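Local structure of GlcNAc-alpha-1,4-Gal-releasing endo-beta-galactosidase (Clostridium perfringens, 1UPS) at residues 221-226 / 238-242. The protein probably hydrolyses O-glycosidic bonds as a calcium-binding family 16 endo-beta-galactosidase that releases GlcNAc-alpha-1,4-Gal. Residues are numbered along the deposited sequence.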
loop_
_atom_site.group_PDB
_atom_site.type_symbol
_atom_site.label_atom_id
_atom_site.label_comp_id
_atom_site.label_asym_id
_atom_site.label_seq_id
_atom_site.Cartn_x
_atom_site.Cartn_y
_atom_site.Cartn_z
ATOM N N TRP A 221 5.850 -0.197 6.273
ATOM C CA TRP A 221 5.393 -1.540 6.613
ATOM C C TRP A 221 5.787 -1.759 8.069
ATOM O O TRP A 221 6.966 -1.785 8.408
ATOM C CB TRP A 221 6.061 -2.545 5.661
ATOM C CG TRP A 221 6.047 -4.022 6.051
ATOM C CD1 TRP A 221 5.149 -4.690 6.858
ATOM C CD2 TRP A 221 6.971 -4.997 5.597
ATOM N NE1 TRP A 221 5.482 -6.027 6.929
ATOM C CE2 TRP A 221 6.603 -6.242 6.172
ATOM C CE3 TRP A 221 8.106 -4.945 4.773
ATOM C CZ2 TRP A 221 7.336 -7.418 5.957
ATOM C CZ3 TRP A 221 8.819 -6.112 4.541
ATOM C CH2 TRP A 221 8.429 -7.338 5.134
ATOM N N THR A 222 4.782 -1.845 8.934
ATOM C CA THR A 222 5.000 -2.056 10.367
ATOM C C THR A 222 4.344 -3.391 10.743
ATOM O O THR A 222 3.654 -3.992 9.927
ATOM C CB THR A 222 4.368 -0.926 11.208
ATOM O OG1 THR A 222 2.935 -1.040 11.158
ATOM C CG2 THR A 222 4.666 0.453 10.608
ATOM N N PRO A 223 4.528 -3.843 11.978
ATOM C CA PRO A 223 3.821 -5.032 12.461
ATOM C C PRO A 223 2.296 -4.909 12.405
ATOM O O PRO A 223 1.610 -5.937 12.465
ATOM C CB PRO A 223 4.296 -5.137 13.914
ATOM C CG PRO A 223 5.626 -4.530 13.886
ATOM C CD PRO A 223 5.464 -3.317 12.992
ATOM N N THR A 224 1.779 -3.690 12.277
ATOM C CA THR A 224 0.335 -3.439 12.330
ATOM C C THR A 224 -0.332 -3.227 10.963
ATOM O O THR A 224 -1.506 -3.601 10.763
ATOM C CB THR A 224 0.079 -2.202 13.228
ATOM O OG1 THR A 224 0.399 -2.547 14.578
ATOM C CG2 THR A 224 -1.409 -1.850 13.302
ATOM N N ALA A 225 0.404 -2.624 10.035
ATOM C CA ALA A 225 -0.221 -2.104 8.810
ATOM C C ALA A 225 0.769 -1.797 7.703
ATOM O O ALA A 225 1.989 -1.731 7.937
ATOM C CB ALA A 225 -1.038 -0.813 9.149
ATOM N N LEU A 226 0.218 -1.615 6.499
ATOM C CA LEU A 226 0.919 -1.060 5.343
ATOM C C LEU A 226 0.322 0.316 5.049
ATOM O O LEU A 226 -0.884 0.450 4.820
ATOM C CB LEU A 226 0.748 -1.971 4.105
ATOM C CG LEU A 226 1.039 -3.467 4.355
ATOM C CD1 LEU A 226 0.781 -4.255 3.083
ATOM C CD2 LEU A 226 2.474 -3.662 4.827
ATOM N N ILE A 238 -3.585 -0.290 4.488
ATOM C CA ILE A 238 -4.052 -1.663 4.596
ATOM C C ILE A 238 -3.689 -2.160 5.995
ATOM O O ILE A 238 -2.517 -2.132 6.371
ATOM C CB ILE A 238 -3.396 -2.534 3.511
ATOM C CG1 ILE A 238 -3.869 -2.096 2.120
ATOM C CG2 ILE A 238 -3.661 -4.053 3.792
ATOM C CD1 ILE A 238 -3.107 -2.785 0.961
ATOM N N TYR A 239 -4.685 -2.582 6.778
ATOM C CA TYR A 239 -4.401 -3.054 8.140
ATOM C C TYR A 239 -4.100 -4.544 8.075
ATOM O O TYR A 239 -4.822 -5.280 7.413
ATOM C CB TYR A 239 -5.535 -2.691 9.128
ATOM C CG TYR A 239 -5.499 -1.200 9.496
ATOM C CD1 TYR A 239 -4.491 -0.684 10.320
ATOM C CD2 TYR A 239 -6.440 -0.300 8.966
ATOM C CE1 TYR A 239 -4.434 0.697 10.638
ATOM C CE2 TYR A 239 -6.384 1.074 9.266
ATOM C CZ TYR A 239 -5.373 1.564 10.105
ATOM O OH TYR A 239 -5.309 2.922 10.417
ATOM N N GLY A 240 -3.021 -4.963 8.732
ATOM C CA GLY A 240 -2.463 -6.305 8.583
ATOM C C GLY A 240 -1.185 -6.223 7.758
ATOM O O GLY A 240 -1.059 -5.363 6.889
ATOM N N SER A 241 -0.213 -7.081 8.038
ATOM C CA SER A 241 1.068 -7.013 7.324
ATOM C C SER A 241 1.798 -8.332 7.462
ATOM O O SER A 241 1.602 -9.041 8.461
ATOM C CB SER A 241 1.952 -5.878 7.875
ATOM O OG SER A 241 2.568 -6.248 9.106
ATOM N N PRO A 242 2.631 -8.657 6.475
ATOM C CA PRO A 242 3.465 -9.859 6.548
ATOM C C PRO A 242 4.435 -9.803 7.714
ATOM O O PRO A 242 4.864 -8.719 8.113
ATOM C CB PRO A 242 4.211 -9.851 5.220
ATOM C CG PRO A 242 3.333 -9.019 4.317
ATOM C CD PRO A 242 2.839 -7.913 5.210
#
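The open end of a beta hairpin, where strands 225-230 and 233-239 part, shows how an antiparallel ladder can hand over to side-chain hydrogen bonds once its strands diverge. Leu226 and Ile238 form a hydrogen-bonded pair, with Leu226 N to Ile238 O and Ile238 N to Leu226 O both 2.8 Å; Ala225 and Tyr239 follow as a non-hydrogen-bonded pair. Gly240 N then donates to Thr224 O at 2.9 Å; here (phi 106°) a CB would jam against Tyr239 O, which calls for glycine. Beyond it, Ser241 and Pro242 run past the turn joining strands 215-221 and 225-230. Thr222 N to Ala225 O (3.0 Å) closes that turn, and Thr222 OG1 accepts from Thr224 N (3.1 Å, an ST turn) and Ala225 N (3.2 Å, an ST motif). Ser241 OG donates to Thr222 O (2.6 Å) and Trp221 NE1 to Pro242 O (3.0 Å). On the Leu226/Ile238 face, Leu226 CD2 lies 4.3 Å from Pro242 CD, and both side chains reach Ile169 of the other sheet of this GH16 beta-sandwich. On the other face, Ala225 CB meets Tyr239 CD1 at 3.6 Å; the tyrosine stacks on Tyr331 and hydrogen-bonds Glu372 and Lys329, tying the hairpin to the C-terminal domain. Main-chain carbonyls accept all five bonds between the segments, but past Gly240 the donors are side chains, one from each, so attachment to the turn outlasts backbone pairing.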